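Local coordinates for glutathione S-transferase-like protein (Methylobacillus flagellatus, PDB 4GLT) that binds glutathione as a dimer and probably acts as a glutathione transferase, at residues L101-D105 and H106-I110; G138-S142 and A143-K147. One frame throughout, in Å; residues are numbered along the deposited sequence.

Contact 1 (L101-D105 and H106-I110); sequences LIPQD and HTAKI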
loop_
_atom_site.group_PDB
_atom_site.type_symbol
_atom_site.label_atom_id
_atom_site.label_comp_id
_atom_site.label_asym_id
_atom_site.label_seq_id
_atom_site.Cartn_x
_atom_site.Cartn_y
_atom_site.Cartn_z
ATOM N N LEU A 101 9.050 -4.123 -15.996
ATOM C CA LEU A 101 7.817 -4.413 -15.305
ATOM C C LEU A 101 7.098 -3.108 -15.038
ATOM O O LEU A 101 5.884 -3.039 -15.094
ATOM C CB LEU A 101 8.072 -5.221 -14.042
ATOM C CG LEU A 101 8.687 -6.587 -14.331
ATOM C CD1 LEU A 101 8.912 -7.383 -13.070
ATOM C CD2 LEU A 101 7.839 -7.357 -15.293
ATOM N N ILE A 102 7.865 -2.076 -14.722
ATOM C CA ILE A 102 7.314 -0.748 -14.570
ATOM C C ILE A 102 7.838 0.139 -15.687
ATOM O O ILE A 102 9.012 0.460 -15.727
ATOM C CB ILE A 102 7.746 -0.141 -13.253
ATOM C CG1 ILE A 102 7.299 -1.028 -12.101
ATOM C CG2 ILE A 102 7.169 1.233 -13.108
ATOM C CD1 ILE A 102 7.753 -0.545 -10.781
ATOM N N PRO A 103 6.954 0.575 -16.567
ATOM C CA PRO A 103 7.367 1.371 -17.717
ATOM C C PRO A 103 8.100 2.658 -17.337
ATOM O O PRO A 103 7.766 3.302 -16.346
ATOM C CB PRO A 103 6.037 1.706 -18.403
ATOM C CG PRO A 103 5.132 0.594 -18.002
ATOM C CD PRO A 103 5.508 0.297 -16.578
ATOM N N GLN A 104 9.098 3.014 -18.132
ATOM C CA GLN A 104 9.847 4.254 -17.955
ATOM C C GLN A 104 8.980 5.486 -18.238
ATOM O O GLN A 104 9.090 6.500 -17.549
ATOM C CB GLN A 104 11.077 4.245 -18.870
ATOM C CG GLN A 104 11.999 5.447 -18.739
ATOM C CD GLN A 104 13.415 5.137 -19.198
ATOM O OE1 GLN A 104 13.802 3.971 -19.304
ATOM N NE2 GLN A 104 14.197 6.179 -19.471
ATOM N N ASP A 105 8.120 5.399 -19.251
ATOM C CA ASP A 105 7.245 6.521 -19.609
ATOM C C ASP A 105 6.212 6.805 -18.518
ATOM O O ASP A 105 5.522 5.900 -18.041
ATOM C CB ASP A 105 6.546 6.267 -20.946
ATOM C CG ASP A 105 5.367 7.198 -21.167
ATOM O OD1 ASP A 105 5.444 8.361 -20.723
ATOM O OD2 ASP A 105 4.362 6.768 -21.771
ATOM N N HIS A 106 6.100 8.068 -18.126
ATOM C CA HIS A 106 5.298 8.416 -16.956
ATOM C C HIS A 106 3.819 8.052 -17.107
ATOM O O HIS A 106 3.217 7.496 -16.187
ATOM C CB HIS A 106 5.463 9.895 -16.592
ATOM C CG HIS A 106 5.394 10.157 -15.118
ATOM N ND1 HIS A 106 4.263 10.640 -14.496
ATOM C CD2 HIS A 106 6.317 9.989 -14.138
ATOM C CE1 HIS A 106 4.493 10.766 -13.201
ATOM N NE2 HIS A 106 5.732 10.378 -12.957
ATOM N N THR A 107 3.235 8.363 -18.259
ATOM C CA THR A 107 1.844 7.999 -18.511
ATOM C C THR A 107 1.667 6.510 -18.221
ATOM O O THR A 107 0.937 6.116 -17.297
ATOM C CB THR A 107 1.435 8.304 -19.969
ATOM O OG1 THR A 107 1.934 9.592 -20.344
ATOM C CG2 THR A 107 -0.082 8.311 -20.122
ATOM N N ALA A 108 2.362 5.688 -19.000
ATOM C CA ALA A 108 2.315 4.235 -18.835
ATOM C C ALA A 108 2.598 3.774 -17.405
ATOM O O ALA A 108 1.976 2.838 -16.918
ATOM C CB ALA A 108 3.269 3.553 -19.803
ATOM N N LYS A 109 3.537 4.427 -16.731
ATOM C CA LYS A 109 3.930 3.991 -15.390
ATOM C C LYS A 109 2.882 4.296 -14.311
ATOM O O LYS A 109 2.642 3.501 -13.397
ATOM C CB LYS A 109 5.286 4.591 -15.022
ATOM C CG LYS A 109 5.312 5.247 -13.665
ATOM C CD LYS A 109 6.674 5.135 -13.010
ATOM C CE LYS A 109 7.702 6.006 -13.693
ATOM N NZ LYS A 109 9.000 5.901 -12.968
ATOM N N ILE A 110 2.246 5.451 -14.416
ATOM C CA ILE A 110 1.139 5.747 -13.526
ATOM C C ILE A 110 -0.018 4.796 -13.849
ATOM O O ILE A 110 -0.697 4.290 -12.956
ATOM C CB ILE A 110 0.688 7.212 -13.664
ATOM C CG1 ILE A 110 1.816 8.150 -13.231
ATOM C CG2 ILE A 110 -0.564 7.457 -12.836
ATOM C CD1 ILE A 110 2.127 8.106 -11.750
#

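Contact 2 (G138-S142 and A143-K147); sequences GMQDS and AVIEK. With GSH (glutathione), chain F.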
loop_
_atom_site.group_PDB
_atom_site.type_symbol
_atom_site.label_atom_id
_atom_site.label_comp_id
_atom_site.label_asym_id
_atom_site.label_seq_id
_atom_site.Cartn_x
_atom_site.Cartn_y
_atom_site.Cartn_z
ATOM N N GLY A 138 -18.472 -15.490 18.593
ATOM C CA GLY A 138 -19.325 -14.389 19.034
ATOM C C GLY A 138 -19.099 -13.094 18.243
ATOM O O GLY A 138 -20.042 -12.522 17.689
ATOM N N MET A 139 -17.850 -12.637 18.189
ATOM C CA MET A 139 -17.538 -11.322 17.625
ATOM C C MET A 139 -17.229 -11.330 16.127
ATOM O O MET A 139 -16.101 -11.073 15.719
ATOM C CB MET A 139 -16.406 -10.652 18.416
ATOM C CG MET A 139 -15.245 -11.567 18.771
ATOM S SD MET A 139 -14.765 -11.426 20.511
ATOM C CE MET A 139 -13.242 -12.371 20.510
ATOM N N GLN A 140 -18.248 -11.586 15.314
ATOM C CA GLN A 140 -18.084 -11.653 13.867
ATOM C C GLN A 140 -19.232 -10.943 13.149
ATOM O O GLN A 140 -20.402 -11.210 13.421
ATOM C CB GLN A 140 -18.010 -13.112 13.438
ATOM C CG GLN A 140 -17.715 -13.328 11.968
ATOM C CD GLN A 140 -17.534 -14.797 11.656
ATOM O OE1 GLN A 140 -17.704 -15.231 10.514
ATOM N NE2 GLN A 140 -17.198 -15.578 12.682
ATOM N N ASP A 141 -18.897 -10.053 12.217
ATOM C CA ASP A 141 -19.879 -9.117 11.673
ATOM C C ASP A 141 -20.155 -9.261 10.173
ATOM O O ASP A 141 -19.357 -8.846 9.342
ATOM C CB ASP A 141 -19.461 -7.680 11.994
ATOM C CG ASP A 141 -20.356 -6.646 11.337
ATOM O OD1 ASP A 141 -21.092 -7.001 10.385
ATOM O OD2 ASP A 141 -20.317 -5.477 11.777
ATOM N N SER A 142 -21.313 -9.823 9.846
ATOM C CA SER A 142 -21.699 -10.083 8.459
ATOM C C SER A 142 -21.677 -8.843 7.544
ATOM O O SER A 142 -21.539 -8.967 6.323
ATOM C CB SER A 142 -23.088 -10.727 8.439
ATOM O OG SER A 142 -23.627 -10.756 7.129
ATOM N N ALA A 143 -21.830 -7.660 8.135
ATOM C CA ALA A 143 -21.891 -6.406 7.375
ATOM C C ALA A 143 -20.530 -6.059 6.797
ATOM O O ALA A 143 -20.412 -5.613 5.652
ATOM C CB ALA A 143 -22.380 -5.274 8.265
ATOM N N VAL A 144 -19.507 -6.267 7.618
ATOM C CA VAL A 144 -18.128 -6.028 7.247
ATOM C C VAL A 144 -17.751 -6.900 6.059
ATOM O O VAL A 144 -17.156 -6.435 5.090
ATOM C CB VAL A 144 -17.211 -6.356 8.435
ATOM C CG1 VAL A 144 -15.762 -6.410 7.997
ATOM C CG2 VAL A 144 -17.419 -5.346 9.553
ATOM N N ILE A 145 -18.120 -8.170 6.138
ATOM C CA ILE A 145 -17.881 -9.099 5.048
ATOM C C ILE A 145 -18.583 -8.617 3.777
ATOM O O ILE A 145 -17.995 -8.588 2.694
ATOM C CB ILE A 145 -18.385 -10.502 5.428
ATOM C CG1 ILE A 145 -17.631 -11.008 6.658
ATOM C CG2 ILE A 145 -18.233 -11.466 4.260
ATOM C CD1 ILE A 145 -18.144 -12.327 7.198
ATOM N N GLU A 146 -19.845 -8.231 3.922
ATOM C CA GLU A 146 -20.640 -7.765 2.795
ATOM C C GLU A 146 -19.972 -6.574 2.103
ATOM O O GLU A 146 -19.768 -6.569 0.888
ATOM C CB GLU A 146 -22.036 -7.372 3.283
ATOM C CG GLU A 146 -23.150 -7.626 2.283
ATOM C CD GLU A 146 -22.803 -7.150 0.886
ATOM O OE1 GLU A 146 -21.736 -7.549 0.367
ATOM O OE2 GLU A 146 -23.603 -6.383 0.305
ATOM N N LYS A 147 -19.626 -5.572 2.880
ATOM C CA LYS A 147 -19.003 -4.379 2.358
ATOM C C LYS A 147 -17.717 -4.677 1.597
ATOM O O LYS A 147 -17.491 -4.168 0.516
ATOM C CB LYS A 147 -18.707 -3.443 3.514
ATOM C CG LYS A 147 -18.385 -2.042 3.128
ATOM C CD LYS A 147 -17.892 -1.303 4.333
ATOM C CE LYS A 147 -17.370 0.067 4.003
ATOM N NZ LYS A 147 -16.503 0.527 5.121
HETATM N N1 GSH F . -4.686 2.861 1.220
HETATM C CA1 GSH F . -5.417 3.926 0.494
HETATM C C1 GSH F . -4.566 5.161 0.349
HETATM O O11 GSH F . -5.052 6.089 -0.324
HETATM O O12 GSH F . -3.424 5.219 0.875
HETATM C CB1 GSH F . -6.803 4.233 1.087
HETATM C CG1 GSH F . -6.827 4.633 2.561
HETATM C CD1 GSH F . -8.220 4.492 3.155
HETATM O OE1 GSH F . -8.680 3.385 3.387
HETATM N N2 GSH F . -8.914 5.604 3.427
HETATM C CA2 GSH F . -10.159 5.558 4.185
HETATM C C2 GSH F . -11.355 5.181 3.351
HETATM O O2 GSH F . -11.654 5.830 2.359
HETATM C CB2 GSH F . -10.401 6.896 4.882
HETATM S SG2 GSH F . -9.149 7.209 6.165
HETATM N N3 GSH F . -12.055 4.107 3.751
HETATM C CA3 GSH F . -13.349 3.790 3.166
HETATM C C3 GSH F . -13.668 2.306 3.070
HETATM O O31 GSH F . -12.762 1.459 3.251
HETATM O O32 GSH F . -14.849 1.971 2.810
#

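Contact 1 (L101-D105 and H106-I110)
The N-terminal cap of helix 106-133, the long helix that opens the C-terminal helical domain of the glutathione transferase fold, is built by D105, whose carboxylate and carbonyl both turn to the first helical turn. D105 CG stands anti to its own backbone nitrogen (chi1 164°), which sets the carboxylate beside its own carbonyl carbon, near the N-H groups of the first turn, where D105 OD1 takes a weak bond from T107 N at 3.3 Å. The side chains of D105 and T107 then run side by side in the same direction, with D105 OD2 lying 3.8 Å from T107 CB. The main-chain oxygen of the cap does the firmer work: D105 O accepts from K109 N at 2.8 Å.

Ahead of the cap, the loop folds back on the helix. P103 CB and CG both face A108 CB, with P103 CB 3.6 Å from A108 CB, an apolar contact that joins the loop to the first turn of the helix. The K109 chain passes along the carbonyl oxygen of P103: P103 O comes within 3.1 Å of K109 CB, a tight approach that goes with an unstaggered chi1 of 131°. Bends at chi2 and chi3 then bring the lysine chain up beside the loop. This corner also belongs to the dimer interface, for the H106 ring meets that of H94 of the second subunit and K109 NZ has a long, weak ion pair with E90 of that subunit. The side chain of D93, at the end of helix 85-93, accepts from the backbone nitrogens of L101 and I102, and I102 CG2 ends 3.9 Å from K109 CD, the two side chains crossing obliquely.

Contact 2 (G138-S142 and A143-K147)
D141 OD1 is gripped by two backbone N-H groups of the first turn of helix 142-162, those of A143 and V144. V144 N reaches it at 3.3 Å along a fairly straight path (154°), coming from above the carboxylate plane. The other bond, from A143 N to D141 OD1, refines to 2.5 Å, so short that its exact length is doubtful. V144 N also leans weakly on D141 O. With CG anti to the backbone nitrogen (chi1 174°), the aspartate is folded over these donors, and V144 CG2 packs 3.7 Å from D141 CG, the two side chains crossing at about a right angle. An alanine at D141 would keep the main-chain oxygen but is likely to leave the A143 N-H without its carboxylate acceptor and the V144 N-H with a weak bond alone. E132 of helix 106-133 holds the D141 backbone nitrogen, and M139 of the second subunit packs on the cap. One turn on, E146 N donates to S142 O at 3.0 Å. K147 stretches out, extended beyond CG, to give glutathione O32 a weak bond from NZ at 3.2 Å; K151 and the second subunit's S85, I71 and K70 also bind this ligand. The whole is a classic aspartate N-cap, placed just ahead of a lysine that joins a glutathione site from across the dimer.

Overall arrangement
Contacts 1 and 2 come in series along the chain and mark the starts of two successive helices of the C-terminal domain, 106-133 and 142-162. Their centres lie 38 Å apart and their nearest atoms about 23 Å, so they do not touch: the chain runs the length of helix 106-133 away from contact 1, then turns through the loop where contact 2 begins and enters helix 142-162. Both starts are capped by an aspartate, and both reach the second subunit. The dimer is therefore met at two distant places, at contact 1 by packing, a meeting of histidine rings and a weak ion pair, and at contact 2 by packing and a shared glutathione.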